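Long-range contacts in stress-induced-phosphoprotein 1 (Caenorhabditis elegans, PDB 4GCN), which binds the chaperones Hsp70 and Hsp90 as a co-chaperone, forms a complex with both and inhibits the ATPase activity of Hsp90: residues K26-Y31 and N46-V51; L81-M86 and S111-P116. All coordinates share one frame; numbering follows the deposited sequence.

This chain is the N-terminal tetratricopeptide repeat (TPR) domain of the longer protein. Contact 1 (26-31 with 46-51) bridges the first and second predicted repeats, whereas contact 2 (81-86 with 111-116) lies in the third. Their centres are 21 Å apart, on opposite sides of the chain's centre. They touch through Asn46: its OD1 packs 3.3 Å from Ala85 CB, and its ND2 makes a weak hydrogen bond of 3.3 Å to Leu81 O. Helix 42-54 thus faces helix 24-37 through Asn47, Lys48 and Val51, and helix 79-95 through Asn46. TPR domains of this co-chaperone family bind C-terminal Hsp70 or Hsp90 peptides in a helical groove; this assembly, one chain, holds no such peptide.

Contact 1: K26-Y31 and N46-V51; sequences KAHVHY and NNKAAV
Helices 24-37 and 42-54 pack antiparallel across the predicted boundary between the first and second TPR repeats. The axes of the two short segments run 164° apart in direction and approach to 10.1 Å. Tyr31 projects from helix 24-37 toward its neighbour, its CG anti to the carbonyl carbon. Asn47 CB sits over one face of the phenol ring, 3.8 Å from the Tyr31 centroid and 17° off the normal, a CH-pi contact. Val51 CG2 instead meets the ring edge in its plane, 3.6 Å from Tyr31 CE2, so face and edge are gripped by successive turns of the same helix. The phenol OH and Asn47 OD1 both accept from Asn16 ND2 of helix 3-20, which ties the first helix of the array into the same junction. Ala27 CB adds a looser contact, 4.2 Å from Val51 CG2. The more polar side of the interface belongs to His28 and Lys48. Bent at its last two torsions, Lys48 brings NZ to 2.9 Å from His28 ND1, and this hydrogen bond leaves the imidazole plane by 34°. Since ND1 accepts it and NE2 is hydrogen-bonded to Glu55 OE2, the imidazole is probably neutral with its proton on NE2. Lys48 NZ also forms a salt bridge with Asp32 OD1, whose charge is likely to help keep the ammonium protonated. Val51 CG1 presses close against the other nitrogen, 3.2 Å from His28 NE2, while Lys48 CG packs 3.6 Å from Tyr31 CB.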
ATOM      1  N   LYS A  26      17.061   3.895  -1.465  1.00 36.11           N
ATOM      2  CA  LYS A  26      17.540   2.515  -1.347  1.00 36.99           C
ATOM      3  C   LYS A  26      16.353   1.573  -1.084  1.00 33.64           C
ATOM      4  O   LYS A  26      16.323   0.435  -1.609  1.00 33.51           O
ATOM      5  CB  LYS A  26      18.606   2.461  -0.204  1.00 40.83           C
ATOM      6  CG  LYS A  26      19.184   1.132   0.302  1.00 44.06           C
ATOM      7  CD  LYS A  26      20.066   1.322   1.590  1.00 44.49           C
ATOM      8  CE  LYS A  26      20.416   0.051   2.419  1.00 48.43           C
ATOM      9  NZ  LYS A  26      20.210  -0.046   3.950  1.00 38.56           N
ATOM     10  N   ALA A  27      15.361   2.052  -0.334  1.00 30.14           N
ATOM     11  CA  ALA A  27      14.161   1.228  -0.025  1.00 27.21           C
ATOM     12  C   ALA A  27      13.469   0.897  -1.312  1.00 27.22           C
ATOM     13  O   ALA A  27      13.133  -0.250  -1.538  1.00 26.69           O
ATOM     14  CB  ALA A  27      13.213   1.938   0.904  1.00 26.60           C
ATOM     15  N   HIS A  28      13.266   1.922  -2.157  1.00 27.87           N
ATOM     16  CA  HIS A  28      12.655   1.714  -3.475  1.00 28.92           C
ATOM     17  C   HIS A  28      13.444   0.740  -4.362  1.00 27.47           C
ATOM     18  O   HIS A  28      12.832  -0.088  -5.062  1.00 29.26           O
ATOM     19  CB  HIS A  28      12.481   3.039  -4.209  1.00 29.38           C
ATOM     20  CG  HIS A  28      11.297   3.856  -3.744  1.00 29.98           C
ATOM     21  ND1 HIS A  28      10.011   3.422  -3.858  1.00 29.51           N
ATOM     22  CD2 HIS A  28      11.238   5.135  -3.215  1.00 29.62           C
ATOM     23  CE1 HIS A  28       9.187   4.356  -3.389  1.00 29.52           C
ATOM     24  NE2 HIS A  28       9.934   5.411  -2.988  1.00 32.77           N
ATOM     25  N   VAL A  29      14.771   0.884  -4.383  1.00 30.66           N
ATOM     26  CA  VAL A  29      15.687  -0.002  -5.178  1.00 31.55           C
ATOM     27  C   VAL A  29      15.392  -1.487  -4.892  1.00 32.01           C
ATOM     28  O   VAL A  29      15.160  -2.306  -5.806  1.00 30.69           O
ATOM     29  CB  VAL A  29      17.175   0.311  -4.895  1.00 33.52           C
ATOM     30  CG1 VAL A  29      18.092  -0.857  -5.302  1.00 36.08           C
ATOM     31  CG2 VAL A  29      17.610   1.590  -5.625  1.00 35.05           C
ATOM     32  N   HIS A  30      15.378  -1.801  -3.613  1.00 29.26           N
ATOM     33  CA  HIS A  30      15.134  -3.133  -3.157  1.00 29.11           C
ATOM     34  C   HIS A  30      13.721  -3.619  -3.371  1.00 28.22           C
ATOM     35  O   HIS A  30      13.490  -4.792  -3.800  1.00 26.43           O
ATOM     36  CB  HIS A  30      15.541  -3.218  -1.700  1.00 29.67           C
ATOM     37  CG  HIS A  30      17.075  -3.210  -1.490  1.00 32.23           C
ATOM     38  ND1 HIS A  30      17.911  -4.168  -2.037  1.00 32.79           N
ATOM     39  CD2 HIS A  30      17.886  -2.364  -0.763  1.00 34.34           C
ATOM     40  CE1 HIS A  30      19.199  -3.898  -1.680  1.00 35.68           C
ATOM     41  NE2 HIS A  30      19.194  -2.795  -0.914  1.00 36.55           N
ATOM     42  N   TYR A  31      12.723  -2.767  -3.090  1.00 28.65           N
ATOM     43  CA  TYR A  31      11.321  -3.189  -3.284  1.00 26.47           C
ATOM     44  C   TYR A  31      11.085  -3.402  -4.755  1.00 28.71           C
ATOM     45  O   TYR A  31      10.364  -4.285  -5.142  1.00 25.86           O
ATOM     46  CB  TYR A  31      10.336  -2.172  -2.693  1.00 26.65           C
ATOM     47  CG  TYR A  31      10.304  -2.034  -1.164  1.00 25.12           C
ATOM     48  CD1 TYR A  31      10.425  -3.122  -0.328  1.00 25.66           C
ATOM     49  CD2 TYR A  31      10.140  -0.771  -0.573  1.00 25.29           C
ATOM     50  CE1 TYR A  31      10.368  -2.986   1.082  1.00 24.87           C
ATOM     51  CE2 TYR A  31      10.127  -0.616   0.779  1.00 26.04           C
ATOM     52  CZ  TYR A  31      10.229  -1.721   1.620  1.00 26.24           C
ATOM     53  OH  TYR A  31      10.172  -1.561   2.966  1.00 26.74           O
ATOM     54  N   ASN A  46       2.352  -2.599  -1.298  1.00 23.69           N
ATOM     55  CA  ASN A  46       1.998  -1.864  -0.125  1.00 22.57           C
ATOM     56  C   ASN A  46       3.249  -1.228   0.477  1.00 25.31           C
ATOM     57  O   ASN A  46       3.157  -0.097   0.942  1.00 25.55           O
ATOM     58  CB  ASN A  46       1.293  -2.698   0.963  1.00 22.87           C
ATOM     59  CG  ASN A  46      -0.183  -3.022   0.649  1.00 23.65           C
ATOM     60  OD1 ASN A  46      -0.839  -2.295  -0.079  1.00 25.03           O
ATOM     61  ND2 ASN A  46      -0.710  -4.131   1.241  1.00 22.40           N
ATOM     62  N   ASN A  47       4.397  -1.939   0.501  1.00 23.29           N
ATOM     63  CA  ASN A  47       5.593  -1.342   1.132  1.00 24.42           C
ATOM     64  C   ASN A  47       6.083  -0.170   0.290  1.00 23.36           C
ATOM     65  O   ASN A  47       6.436   0.844   0.814  1.00 22.67           O
ATOM     66  CB  ASN A  47       6.700  -2.384   1.294  1.00 26.16           C
ATOM     67  CG  ASN A  47       6.444  -3.376   2.419  1.00 30.75           C
ATOM     68  OD1 ASN A  47       7.338  -4.110   2.768  1.00 39.16           O
ATOM     69  ND2 ASN A  47       5.269  -3.397   2.977  1.00 26.86           N
ATOM     70  N   LYS A  48       6.010  -0.245  -1.036  1.00 21.90           N
ATOM     71  CA  LYS A  48       6.386   0.881  -1.865  1.00 24.13           C
ATOM     72  C   LYS A  48       5.461   2.103  -1.660  1.00 25.24           C
ATOM     73  O   LYS A  48       5.931   3.227  -1.586  1.00 26.35           O
ATOM     74  CB  LYS A  48       6.318   0.544  -3.332  1.00 28.80           C
ATOM     75  CG  LYS A  48       7.592  -0.075  -3.837  1.00 31.45           C
ATOM     76  CD  LYS A  48       7.735   0.028  -5.318  1.00 31.42           C
ATOM     77  CE  LYS A  48       7.911   1.412  -5.913  1.00 31.30           C
ATOM     78  NZ  LYS A  48       9.291   1.910  -6.206  1.00 29.16           N
ATOM     79  N   ALA A  49       4.173   1.842  -1.490  1.00 22.31           N
ATOM     80  CA  ALA A  49       3.182   2.879  -1.160  1.00 21.74           C
ATOM     81  C   ALA A  49       3.507   3.605   0.122  1.00 25.21           C
ATOM     82  O   ALA A  49       3.421   4.818   0.196  1.00 24.25           O
ATOM     83  CB  ALA A  49       1.757   2.274  -1.163  1.00 21.46           C
ATOM     84  N   ALA A  50       3.910   2.847   1.134  1.00 24.71           N
ATOM     85  CA  ALA A  50       4.287   3.389   2.405  1.00 24.96           C
ATOM     86  C   ALA A  50       5.502   4.300   2.288  1.00 24.70           C
ATOM     87  O   ALA A  50       5.553   5.368   2.909  1.00 26.81           O
ATOM     88  CB  ALA A  50       4.556   2.264   3.369  1.00 28.46           C
ATOM     89  N   VAL A  51       6.487   3.906   1.506  1.00 24.29           N
ATOM     90  CA  VAL A  51       7.639   4.767   1.258  1.00 26.95           C
ATOM     91  C   VAL A  51       7.192   6.056   0.582  1.00 25.96           C
ATOM     92  O   VAL A  51       7.568   7.136   1.031  1.00 23.58           O
ATOM     93  CB  VAL A  51       8.715   4.094   0.406  1.00 26.36           C
ATOM     94  CG1 VAL A  51       9.897   5.044   0.227  1.00 28.18           C
ATOM     95  CG2 VAL A  51       9.144   2.786   1.064  1.00 26.80           C
TER

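Contact 2: L81-M86 and S111-P116; sequences LIAKAM and SEFRDP
Glu112 and Ala83 carry most of this contact, which in the predicted third TPR repeat joins the early turns of helix 79-95 to the last turn of helix 99-112. The backbones come close, with CA atoms of Ala83 and Glu112 5.3 Å apart, as the small methyl of Ala83 permits. No hydrogen bond links the two segments; they meet by van der Waals packing. Glu112 points toward the other helix with CG anti to its backbone N, and a bend at chi2 (72°) turns the chain across the face of helix 79-95. Its methylenes do the packing: Glu112 CG lies 3.7 Å from Ala83 N, and Glu112 CB lies 3.9 Å from Met86 SD. Each carboxylate oxygen of Glu112 abuts a different apolar group: OE1 is 3.7 Å from Ile82 CG2 and OE2 3.7 Å from Met86 CE. The extended Met86 chain crosses the glutamate at about a right angle. OE2 has a long, weak ion pair with Arg73 NH2 of helix 58-74, which is likely to help offset its charge. An alanine in place of Glu112 would remove CG and the carboxylate, and so would probably loosen the packing against Ile82 and Met86 and lose the weak pairing with Arg73. Ala83 is held from its backbone too, its O accepting from both Ser87 OG and Ser109 OG. Phe113 is the first residue to leave the helical conformation (phi -154°, psi 120°). The Phe113 ring lies beside Tyr79 and Lys80 at the start of helix 79-95, while Phe113 CB comes to 3.4 Å from Ala83 CB.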
ATOM      1  N   LEU A  81      -5.256  -7.183   3.668  1.00 24.83           N
ATOM      2  CA  LEU A  81      -4.106  -6.441   3.100  1.00 23.36           C
ATOM      3  C   LEU A  81      -4.563  -5.616   1.913  1.00 19.85           C
ATOM      4  O   LEU A  81      -4.012  -4.564   1.603  1.00 21.10           O
ATOM      5  CB  LEU A  81      -3.016  -7.453   2.663  1.00 23.73           C
ATOM      6  CG  LEU A  81      -2.571  -8.417   3.746  1.00 26.79           C
ATOM      7  CD1 LEU A  81      -1.537  -9.337   3.104  1.00 28.81           C
ATOM      8  CD2 LEU A  81      -2.042  -7.625   4.958  1.00 25.63           C
ATOM      9  N   ILE A  82      -5.593  -6.084   1.208  1.00 23.30           N
ATOM     10  CA  ILE A  82      -6.257  -5.245   0.213  1.00 20.02           C
ATOM     11  C   ILE A  82      -6.996  -4.052   0.893  1.00 24.09           C
ATOM     12  O   ILE A  82      -6.878  -2.911   0.430  1.00 21.88           O
ATOM     13  CB  ILE A  82      -7.243  -6.076  -0.669  1.00 21.30           C
ATOM     14  CG1 ILE A  82      -6.483  -7.175  -1.424  1.00 22.87           C
ATOM     15  CG2 ILE A  82      -8.031  -5.132  -1.559  1.00 22.68           C
ATOM     16  CD1 ILE A  82      -7.430  -8.180  -2.187  1.00 21.29           C
ATOM     17  N   ALA A  83      -7.683  -4.275   2.023  1.00 23.42           N
ATOM     18  CA  ALA A  83      -8.288  -3.184   2.800  1.00 22.15           C
ATOM     19  C   ALA A  83      -7.258  -2.142   3.225  1.00 23.57           C
ATOM     20  O   ALA A  83      -7.542  -0.930   3.162  1.00 22.70           O
ATOM     21  CB  ALA A  83      -8.998  -3.731   4.036  1.00 22.64           C
ATOM     22  N   LYS A  84      -6.101  -2.601   3.711  1.00 23.59           N
ATOM     23  CA  LYS A  84      -5.001  -1.689   4.096  1.00 23.62           C
ATOM     24  C   LYS A  84      -4.567  -0.817   2.929  1.00 23.01           C
ATOM     25  O   LYS A  84      -4.371   0.368   3.150  1.00 23.89           O
ATOM     26  CB  LYS A  84      -3.814  -2.432   4.607  1.00 26.38           C
ATOM     27  CG  LYS A  84      -2.666  -1.515   5.057  1.00 30.06           C
ATOM     28  CD  LYS A  84      -1.615  -2.289   5.874  1.00 36.64           C
ATOM     29  CE  LYS A  84      -0.830  -3.306   5.011  1.00 35.12           C
ATOM     30  NZ  LYS A  84       0.066  -4.178   5.842  1.00 35.72           N
ATOM     31  N   ALA A  85      -4.472  -1.366   1.712  1.00 22.65           N
ATOM     32  CA  ALA A  85      -4.084  -0.590   0.556  1.00 23.69           C
ATOM     33  C   ALA A  85      -5.105   0.501   0.336  1.00 24.48           C
ATOM     34  O   ALA A  85      -4.743   1.637   0.009  1.00 24.59           O
ATOM     35  CB  ALA A  85      -3.951  -1.440  -0.729  1.00 23.06           C
ATOM     36  N   MET A  86      -6.373   0.130   0.471  1.00 22.59           N
ATOM     37  CA  MET A  86      -7.487   1.053   0.259  1.00 22.89           C
ATOM     38  C   MET A  86      -7.482   2.230   1.249  1.00 23.29           C
ATOM     39  O   MET A  86      -7.597   3.383   0.842  1.00 22.34           O
ATOM     40  CB  MET A  86      -8.809   0.290   0.284  1.00 20.99           C
ATOM     41  CG  MET A  86      -8.974  -0.577  -0.954  1.00 21.85           C
ATOM     42  SD  MET A  86     -10.382  -1.659  -0.682  1.00 21.54           S
ATOM     43  CE  MET A  86     -10.525  -2.426  -2.328  1.00 20.60           C
ATOM     44  N   SER A 111     -15.609  -1.556   3.312  1.00 21.53           N
ATOM     45  CA  SER A 111     -16.407  -2.657   2.758  1.00 24.34           C
ATOM     46  C   SER A 111     -15.511  -3.895   2.599  1.00 24.50           C
ATOM     47  O   SER A 111     -15.966  -5.028   2.669  1.00 25.08           O
ATOM     48  CB  SER A 111     -17.016  -2.245   1.362  1.00 23.80           C
ATOM     49  OG  SER A 111     -18.055  -1.270   1.437  1.00 24.15           O
ATOM     50  N   GLU A 112     -14.245  -3.696   2.323  1.00 22.36           N
ATOM     51  CA  GLU A 112     -13.304  -4.813   2.244  1.00 24.03           C
ATOM     52  C   GLU A 112     -13.059  -5.470   3.657  1.00 26.43           C
ATOM     53  O   GLU A 112     -13.069  -6.701   3.823  1.00 26.33           O
ATOM     54  CB  GLU A 112     -11.997  -4.317   1.646  1.00 22.70           C
ATOM     55  CG  GLU A 112     -11.107  -5.377   0.984  1.00 24.01           C
ATOM     56  CD  GLU A 112     -11.614  -5.910  -0.344  1.00 23.75           C
ATOM     57  OE1 GLU A 112     -11.097  -6.981  -0.795  1.00 24.15           O
ATOM     58  OE2 GLU A 112     -12.461  -5.271  -0.946  1.00 25.21           O
ATOM     59  N   PHE A 113     -12.848  -4.625   4.643  1.00 24.37           N
ATOM     60  CA  PHE A 113     -12.573  -5.077   6.012  1.00 27.05           C
ATOM     61  C   PHE A 113     -13.013  -3.967   6.984  1.00 28.27           C
ATOM     62  O   PHE A 113     -12.491  -2.855   6.905  1.00 28.04           O
ATOM     63  CB  PHE A 113     -11.083  -5.344   6.233  1.00 26.86           C
ATOM     64  CG  PHE A 113     -10.740  -5.745   7.657  1.00 28.85           C
ATOM     65  CD1 PHE A 113     -11.222  -6.904   8.197  1.00 31.28           C
ATOM     66  CD2 PHE A 113      -9.997  -4.912   8.451  1.00 33.27           C
ATOM     67  CE1 PHE A 113     -10.961  -7.271   9.507  1.00 34.01           C
ATOM     68  CE2 PHE A 113      -9.702  -5.253   9.768  1.00 35.37           C
ATOM     69  CZ  PHE A 113     -10.177  -6.440  10.298  1.00 36.01           C
ATOM     70  N   ARG A 114     -13.948  -4.283   7.884  1.00 29.49           N
ATOM     71  CA  ARG A 114     -14.545  -3.250   8.743  1.00 33.86           C
ATOM     72  C   ARG A 114     -13.534  -2.808   9.821  1.00 34.57           C
ATOM     73  O   ARG A 114     -13.316  -3.492  10.790  1.00 42.24           O
ATOM     74  CB  ARG A 114     -15.833  -3.751   9.366  1.00 39.04           C
ATOM     75  CG  ARG A 114     -16.810  -2.641   9.803  1.00 46.55           C
ATOM     76  CD  ARG A 114     -17.690  -3.067  10.990  1.00 55.24           C
ATOM     77  NE  ARG A 114     -17.372  -2.340  12.233  1.00 60.93           N
ATOM     78  CZ  ARG A 114     -18.079  -1.324  12.764  1.00 65.63           C
ATOM     79  NH1 ARG A 114     -19.206  -0.865  12.197  1.00 64.71           N
ATOM     80  NH2 ARG A 114     -17.658  -0.756  13.898  1.00 64.45           N
ATOM     81  N   ASP A 115     -12.854  -1.704   9.616  1.00 29.84           N
ATOM     82  CA  ASP A 115     -11.940  -1.170  10.619  1.00 29.12           C
ATOM     83  C   ASP A 115     -12.743  -0.245  11.549  1.00 30.66           C
ATOM     84  O   ASP A 115     -13.247   0.794  11.116  1.00 29.62           O
ATOM     85  CB  ASP A 115     -10.793  -0.453   9.907  1.00 28.36           C
ATOM     86  CG  ASP A 115      -9.741   0.066  10.859  1.00 34.80           C
ATOM     87  OD1 ASP A 115     -10.004   1.049  11.563  1.00 33.34           O
ATOM     88  OD2 ASP A 115      -8.641  -0.525  10.912  1.00 41.04           O
ATOM     89  N   PRO A 116     -12.881  -0.602  12.832  1.00 35.93           N
ATOM     90  CA  PRO A 116     -13.791   0.211  13.656  1.00 37.61           C
ATOM     91  C   PRO A 116     -13.419   1.714  13.760  1.00 33.47           C
ATOM     92  O   PRO A 116     -14.287   2.579  13.701  1.00 33.57           O
ATOM     93  CB  PRO A 116     -13.741  -0.464  15.044  1.00 41.29           C
ATOM     94  CG  PRO A 116     -12.897  -1.674  14.883  1.00 40.14           C
ATOM     95  CD  PRO A 116     -12.096  -1.549  13.631  1.00 38.12           C
TER